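Side-chain contacts in putative metal binding protein (Coccidioides immitis, PDB 3CVG), which is of unknown function but belongs to the periplasmic binding protein superfamily, is thought to bind metal, and holds a calcium ion in the crystal: residues 86-89 against 90-94; 131-134 against 135-139; 203-206 against 207-211. All coordinates share one frame; numbering follows the deposited sequence.

Contact 1 (86-89 against 90-94)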
loop_
_atom_site.group_PDB
_atom_site.type_symbol
_atom_site.label_atom_id
_atom_site.label_comp_id
_atom_site.label_asym_id
_atom_site.label_seq_id
_atom_site.Cartn_x
_atom_site.Cartn_y
_atom_site.Cartn_z
ATOM N N GLU A 86 7.913 -8.840 -7.869
ATOM C CA GLU A 86 8.898 -9.425 -6.969
ATOM C C GLU A 86 9.475 -10.688 -7.614
ATOM O O GLU A 86 10.692 -10.842 -7.704
ATOM C CB GLU A 86 8.240 -9.735 -5.616
ATOM C CG GLU A 86 8.079 -8.498 -4.722
ATOM C CD GLU A 86 6.863 -8.557 -3.805
ATOM O OE1 GLU A 86 6.450 -9.674 -3.413
ATOM O OE2 GLU A 86 6.325 -7.478 -3.460
ATOM N N ARG A 87 8.600 -11.579 -8.075
ATOM C CA ARG A 87 9.028 -12.817 -8.728
ATOM C C ARG A 87 9.946 -12.551 -9.919
ATOM O O ARG A 87 10.945 -13.249 -10.112
ATOM C CB ARG A 87 7.818 -13.622 -9.218
ATOM C CG ARG A 87 8.195 -14.818 -10.103
ATOM C CD ARG A 87 6.972 -15.584 -10.592
ATOM N NE ARG A 87 6.229 -14.877 -11.633
ATOM C CZ ARG A 87 6.676 -14.673 -12.870
ATOM N NH1 ARG A 87 7.873 -15.120 -13.236
ATOM N NH2 ARG A 87 5.920 -14.023 -13.743
ATOM N N ILE A 88 9.605 -11.546 -10.718
ATOM C CA ILE A 88 10.399 -11.214 -11.889
ATOM C C ILE A 88 11.752 -10.615 -11.521
ATOM O O ILE A 88 12.750 -10.884 -12.189
ATOM C CB ILE A 88 9.626 -10.253 -12.824
ATOM C CG1 ILE A 88 8.373 -10.964 -13.346
ATOM C CG2 ILE A 88 10.520 -9.810 -13.991
ATOM C CD1 ILE A 88 7.509 -10.127 -14.282
ATOM N N SER A 89 11.796 -9.816 -10.458
ATOM C CA SER A 89 13.057 -9.212 -10.032
ATOM C C SER A 89 14.041 -10.317 -9.641
ATOM O O SER A 89 15.246 -10.209 -9.876
ATOM C CB SER A 89 12.836 -8.282 -8.836
ATOM O OG SER A 89 12.584 -9.015 -7.648
ATOM N N ILE A 90 13.511 -11.379 -9.041
ATOM C CA ILE A 90 14.325 -12.514 -8.616
ATOM C C ILE A 90 14.766 -13.333 -9.828
ATOM O O ILE A 90 15.908 -13.797 -9.892
ATOM C CB ILE A 90 13.538 -13.415 -7.631
ATOM C CG1 ILE A 90 13.429 -12.707 -6.276
ATOM C CG2 ILE A 90 14.220 -14.778 -7.480
ATOM C CD1 ILE A 90 12.518 -13.403 -5.301
ATOM N N LYS A 91 13.866 -13.506 -10.788
ATOM C CA LYS A 91 14.187 -14.265 -11.987
ATOM C C LYS A 91 15.318 -13.570 -12.741
ATOM O O LYS A 91 16.122 -14.223 -13.406
ATOM C CB LYS A 91 12.963 -14.380 -12.893
ATOM C CG LYS A 91 13.200 -15.210 -14.153
ATOM C CD LYS A 91 12.027 -15.112 -15.117
ATOM C CE LYS A 91 12.208 -16.048 -16.308
ATOM N NZ LYS A 91 11.078 -15.940 -17.277
ATOM N N HIS A 92 15.377 -12.246 -12.627
ATOM C CA HIS A 92 16.412 -11.456 -13.295
ATOM C C HIS A 92 17.720 -11.442 -12.511
ATOM O O HIS A 92 18.736 -10.955 -13.006
ATOM C CB HIS A 92 15.959 -9.999 -13.488
ATOM C CG HIS A 92 14.848 -9.824 -14.474
ATOM N ND1 HIS A 92 14.733 -10.589 -15.616
ATOM C CD2 HIS A 92 13.834 -8.923 -14.523
ATOM C CE1 HIS A 92 13.701 -10.166 -16.325
ATOM N NE2 HIS A 92 13.141 -9.156 -15.685
ATOM N N GLY A 93 17.690 -11.959 -11.288
ATOM C CA GLY A 93 18.887 -11.970 -10.467
ATOM C C GLY A 93 19.103 -10.642 -9.763
ATOM O O GLY A 93 20.162 -10.397 -9.180
ATOM N N ILE A 94 18.099 -9.774 -9.828
ATOM C CA ILE A 94 18.170 -8.469 -9.174
ATOM C C ILE A 94 17.980 -8.648 -7.677
ATOM O O ILE A 94 18.586 -7.937 -6.867
ATOM C CB ILE A 94 17.062 -7.513 -9.675
ATOM C CG1 ILE A 94 17.422 -6.970 -11.059
ATOM C CG2 ILE A 94 16.865 -6.368 -8.683
ATOM C CD1 ILE A 94 16.331 -6.111 -11.678
#
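The carbonyl oxygen Glu86 O is held by two donors, the backbone of Ile90 and the hydroxyl of Ser89. Ile90 N makes the ordinary helical bond to it, at 3.2 Å. Ser89 OG approaches the same oxygen at 2.6 Å, because its chi1 of 73° folds the hydroxyl between its own N and carbonyl carbon, back along the helix. Serine suits this buried place: it is small enough to pack against Ile67 of helix 63-71 and Leu240, and its hydroxyl also bonds to Ser95 OG. The carboxylate of Glu86 turns the other way, where Thr80 and Ser82 N engage OE2. One turn on, helix 83-91 is closed by a Schellman motif at Gly93: Ile94 N bonds to Ser89 O at 2.9 Å while Gly93 N bonds to Ile90 O at 2.9 Å. The positive phi of Gly93 (83°) would press a side chain against the preceding carbonyl, so glycine fits. On the outer side of the same turn, Ile88 and His92 lie side by side and point the same way. The CG2 branch of Ile88 meets His92 NE2 at 3.2 Å, while Ile88 O sits over a face of the imidazole, 3.2 Å from His92 CD2. After the glycine, the chain turns Ile94 inward, and its apolar side chain packs on Ile67 and Leu70 of helix 63-71.

Contact 2 (131-134 against 135-139); sequences KMHD and AAEAG
This is a local contact along the last turns of helix 125-138, where His133 and Glu137, one turn apart, meet on the surface while Ala135 and Ala136 turn toward neighbouring loops. The methylene Glu137 CG lies over one face of the His133 ring in a CH-pi contact, 3.9 Å from the ring centroid and offset toward the rim. His133 carries its ring anti to the backbone N (chi1 169°), which sends it along the helix toward Glu137. The glutamate chain bends at chi2, and its carboxylate plane ends up only 20° from that of the ring. Glutamate serves well here, since its aliphatic part covers the imidazole while OE2 reaches Trp179 NE1 beyond the helix. The ring is also fixed in rotation from its edge: His133 ND1 donates to Asp134 OD1 at 2.8 Å, almost in the ring plane, and meets the anti side of the carboxylate. That negative group would probably polarise the imidazole. Ala135 packs on Val145 and Ala136 on Trp179, small side chains that let these loops come close, while Lys131 extends to bond Lys118 O. The backbone keeps its helical bonds to the end, with Glu137 N to His133 O at 2.8 Å and Ala138 N to Asp134 O at 2.9 Å. Gly139 N still bonds to Ala135 O, yet its phi is positive, a conformation glycine adopts easily: a helix C-terminus ended by a glycine, with an i to i+4 CH-pi contact between side chains on its last turn.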
loop_
_atom_site.group_PDB
_atom_site.type_symbol
_atom_site.label_atom_id
_atom_site.label_comp_id
_atom_site.label_asym_id
_atom_site.label_seq_id
_atom_site.Cartn_x
_atom_site.Cartn_y
_atom_site.Cartn_z
ATOM N N LYS A 131 -21.581 -1.871 -10.646
ATOM C CA LYS A 131 -22.691 -0.995 -10.284
ATOM C C LYS A 131 -22.327 0.486 -10.446
ATOM O O LYS A 131 -23.118 1.272 -10.972
ATOM C CB LYS A 131 -23.115 -1.271 -8.837
ATOM C CG LYS A 131 -24.604 -1.113 -8.582
ATOM C CD LYS A 131 -24.983 -1.745 -7.246
ATOM C CE LYS A 131 -26.487 -1.755 -7.024
ATOM N NZ LYS A 131 -26.848 -2.543 -5.809
HETATM N N MSE A 132 -21.142 0.874 -9.979
HETATM C CA MSE A 132 -20.712 2.261 -10.115
HETATM C C MSE A 132 -20.648 2.646 -11.589
HETATM O O MSE A 132 -21.138 3.705 -11.980
HETATM C CB MSE A 132 -19.334 2.475 -9.470
HETATM C CG MSE A 132 -19.356 2.639 -7.941
HETATM SE SE MSE A 132 -17.603 3.009 -7.147
HETATM C CE MSE A 132 -17.117 4.536 -8.223
ATOM N N HIS A 133 -20.049 1.783 -12.401
ATOM C CA HIS A 133 -19.923 2.046 -13.831
ATOM C C HIS A 133 -21.265 2.354 -14.490
ATOM O O HIS A 133 -21.418 3.393 -15.130
ATOM C CB HIS A 133 -19.265 0.858 -14.548
ATOM C CG HIS A 133 -19.345 0.934 -16.041
ATOM N ND1 HIS A 133 -20.446 0.504 -16.752
ATOM C CD2 HIS A 133 -18.471 1.415 -16.961
ATOM C CE1 HIS A 133 -20.248 0.715 -18.041
ATOM N NE2 HIS A 133 -19.060 1.267 -18.195
ATOM N N ASP A 134 -22.231 1.457 -14.320
ATOM C CA ASP A 134 -23.547 1.636 -14.925
ATOM C C ASP A 134 -24.250 2.894 -14.411
ATOM O O ASP A 134 -24.872 3.631 -15.184
ATOM C CB ASP A 134 -24.412 0.397 -14.675
ATOM C CG ASP A 134 -23.782 -0.876 -15.218
ATOM O OD1 ASP A 134 -22.828 -0.787 -16.028
ATOM O OD2 ASP A 134 -24.244 -1.974 -14.845
ATOM N N ALA A 135 -24.144 3.148 -13.111
ATOM C CA ALA A 135 -24.772 4.331 -12.526
ATOM C C ALA A 135 -24.062 5.594 -13.008
ATOM O O ALA A 135 -24.686 6.631 -13.200
ATOM C CB ALA A 135 -24.729 4.258 -11.002
ATOM N N ALA A 136 -22.750 5.512 -13.190
ATOM C CA ALA A 136 -22.007 6.672 -13.656
ATOM C C ALA A 136 -22.390 6.925 -15.111
ATOM O O ALA A 136 -22.578 8.065 -15.528
ATOM C CB ALA A 136 -20.504 6.428 -13.526
ATOM N N GLU A 137 -22.512 5.851 -15.881
ATOM C CA GLU A 137 -22.897 5.975 -17.277
ATOM C C GLU A 137 -24.299 6.565 -17.408
ATOM O O GLU A 137 -24.564 7.325 -18.330
ATOM C CB GLU A 137 -22.810 4.612 -17.960
ATOM C CG GLU A 137 -21.382 4.210 -18.261
ATOM C CD GLU A 137 -20.759 5.115 -19.301
ATOM O OE1 GLU A 137 -21.221 5.065 -20.459
ATOM O OE2 GLU A 137 -19.829 5.879 -18.968
ATOM N N ALA A 138 -25.192 6.224 -16.482
ATOM C CA ALA A 138 -26.558 6.763 -16.503
ATOM C C ALA A 138 -26.509 8.266 -16.210
ATOM O O ALA A 138 -27.344 9.034 -16.692
ATOM C CB ALA A 138 -27.423 6.056 -15.468
ATOM N N GLY A 139 -25.527 8.666 -15.405
ATOM C CA GLY A 139 -25.329 10.065 -15.057
ATOM C C GLY A 139 -26.537 10.864 -14.603
ATOM O O GLY A 139 -26.525 12.097 -14.676
#

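Contact 3 (203-206 against 207-211); sequences TDYG and TYLSI
With chi1 of 61° on Asp204 and -61° on Thr207, the carboxylate swings over the start of the helix and the threonine hydroxyl turns back beside its own N to meet it. Thr207 OG1 donates to Asp204 OD1 at 2.5 Å, on the syn side though well out of the carboxylate plane. The other oxygen, Asp204 OD2, takes Thr207 N at 3.1 Å from above that plane. Asp204 is thus the N-cap of helix 205-208, at the junction with strand 200-204, and aspartate is apt because its short side chain reaches an N-H of the first turn. Its own carbonyl receives Tyr208 N. On another side of the turn, Leu209 CD1 rests over one face of the Tyr205 ring, 3.7 Å from its centroid, a CH-pi contact that pairs a flat aromatic with a branched aliphatic end; Lys224 adds a cation-pi partner to the tyrosine. Ser210 OG donates to Gly206 O at 2.8 Å, within a type I turn from Tyr208 to Ile211. Thr203, behind the cap, packs on Met108 and Ile110 of strand 100-111. Both carboxylate oxygens are therefore engaged by Thr207, and with the helix N-terminus and a calcium ion about 5 Å from the Asp204 side chain, the aspartate is probably stabilised as the anion.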
loop_
_atom_site.group_PDB
_atom_site.type_symbol
_atom_site.label_atom_id
_atom_site.label_comp_id
_atom_site.label_asym_id
_atom_site.label_seq_id
_atom_site.Cartn_x
_atom_site.Cartn_y
_atom_site.Cartn_z
ATOM N N THR A 203 -8.826 3.681 -1.443
ATOM C CA THR A 203 -7.824 4.301 -0.591
ATOM C C THR A 203 -7.279 3.181 0.303
ATOM O O THR A 203 -7.592 2.008 0.088
ATOM C CB THR A 203 -8.459 5.446 0.270
ATOM O OG1 THR A 203 -7.446 6.100 1.044
ATOM C CG2 THR A 203 -9.526 4.896 1.211
ATOM N N ASP A 204 -6.461 3.520 1.291
ATOM C CA ASP A 204 -5.935 2.477 2.166
ATOM C C ASP A 204 -6.254 2.786 3.621
ATOM O O ASP A 204 -6.517 3.937 3.977
ATOM C CB ASP A 204 -4.423 2.305 1.972
ATOM C CG ASP A 204 -3.647 3.560 2.290
ATOM O OD1 ASP A 204 -3.618 4.488 1.452
ATOM O OD2 ASP A 204 -3.065 3.628 3.387
ATOM N N TYR A 205 -6.226 1.751 4.455
ATOM C CA TYR A 205 -6.541 1.898 5.867
ATOM C C TYR A 205 -5.753 2.988 6.583
ATOM O O TYR A 205 -6.334 3.785 7.319
ATOM C CB TYR A 205 -6.341 0.561 6.592
ATOM C CG TYR A 205 -6.916 0.533 7.995
ATOM C CD1 TYR A 205 -8.204 1.008 8.253
ATOM C CD2 TYR A 205 -6.184 -0.002 9.061
ATOM C CE1 TYR A 205 -8.751 0.952 9.537
ATOM C CE2 TYR A 205 -6.720 -0.069 10.345
ATOM C CZ TYR A 205 -7.998 0.411 10.577
ATOM O OH TYR A 205 -8.520 0.367 11.843
ATOM N N GLY A 206 -4.438 3.019 6.366
ATOM C CA GLY A 206 -3.581 4.005 7.012
ATOM C C GLY A 206 -3.900 5.448 6.661
ATOM O O GLY A 206 -3.832 6.341 7.513
ATOM N N THR A 207 -4.236 5.683 5.397
ATOM C CA THR A 207 -4.587 7.021 4.937
ATOM C C THR A 207 -5.890 7.429 5.622
ATOM O O THR A 207 -6.040 8.562 6.080
ATOM C CB THR A 207 -4.774 7.034 3.409
ATOM O OG1 THR A 207 -3.548 6.639 2.784
ATOM C CG2 THR A 207 -5.167 8.430 2.920
ATOM N N TYR A 208 -6.826 6.487 5.692
ATOM C CA TYR A 208 -8.115 6.710 6.337
ATOM C C TYR A 208 -7.934 7.167 7.793
ATOM O O TYR A 208 -8.591 8.113 8.258
ATOM C CB TYR A 208 -8.931 5.413 6.307
ATOM C CG TYR A 208 -10.192 5.439 7.135
ATOM C CD1 TYR A 208 -11.258 6.279 6.800
ATOM C CD2 TYR A 208 -10.323 4.624 8.261
ATOM C CE1 TYR A 208 -12.419 6.310 7.564
ATOM C CE2 TYR A 208 -11.489 4.648 9.039
ATOM C CZ TYR A 208 -12.530 5.490 8.680
ATOM O OH TYR A 208 -13.681 5.515 9.433
ATOM N N LEU A 209 -7.045 6.487 8.510
ATOM C CA LEU A 209 -6.795 6.821 9.908
ATOM C C LEU A 209 -6.031 8.125 10.041
ATOM O O LEU A 209 -5.864 8.641 11.145
ATOM C CB LEU A 209 -6.009 5.694 10.591
ATOM C CG LEU A 209 -6.739 4.348 10.643
ATOM C CD1 LEU A 209 -5.782 3.255 11.135
ATOM C CD2 LEU A 209 -7.953 4.456 11.547
ATOM N N SER A 210 -5.584 8.668 8.912
ATOM C CA SER A 210 -4.831 9.913 8.917
ATOM C C SER A 210 -5.689 11.163 8.724
ATOM O O SER A 210 -5.229 12.258 9.009
ATOM C CB SER A 210 -3.757 9.893 7.823
ATOM O OG SER A 210 -2.808 8.869 8.044
ATOM N N ILE A 211 -6.914 11.011 8.227
ATOM C CA ILE A 211 -7.748 12.184 7.996
ATOM C C ILE A 211 -8.582 12.554 9.217
ATOM O O ILE A 211 -8.848 11.720 10.085
ATOM C CB ILE A 211 -8.676 11.998 6.760
ATOM C CG1 ILE A 211 -9.633 10.831 6.987
ATOM C CG2 ILE A 211 -7.831 11.769 5.504
ATOM C CD1 ILE A 211 -10.676 10.675 5.906
#

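From the N terminus, the three contacts follow in series; none nests in or crosses another, and each closes only a turn within one unbroken segment. Contact 1 finishes helix 83-91, just ahead of the long strand 100-111, and faces helix 63-71 and strand 234-241. Contact 2 finishes helix 125-138 and borders loops around Lys118, Val145 and Trp179. Contact 3 instead starts a helix, joining strand 200-204 to helix 205-208 beside strand 100-111. That strand pairs with both 200-204 and 234-241, so it links the surroundings of contacts 1 and 3, which lie on opposite sides of the chain's centre. Contacts 2 and 3 come within about 10 Å at their nearest atoms without touching.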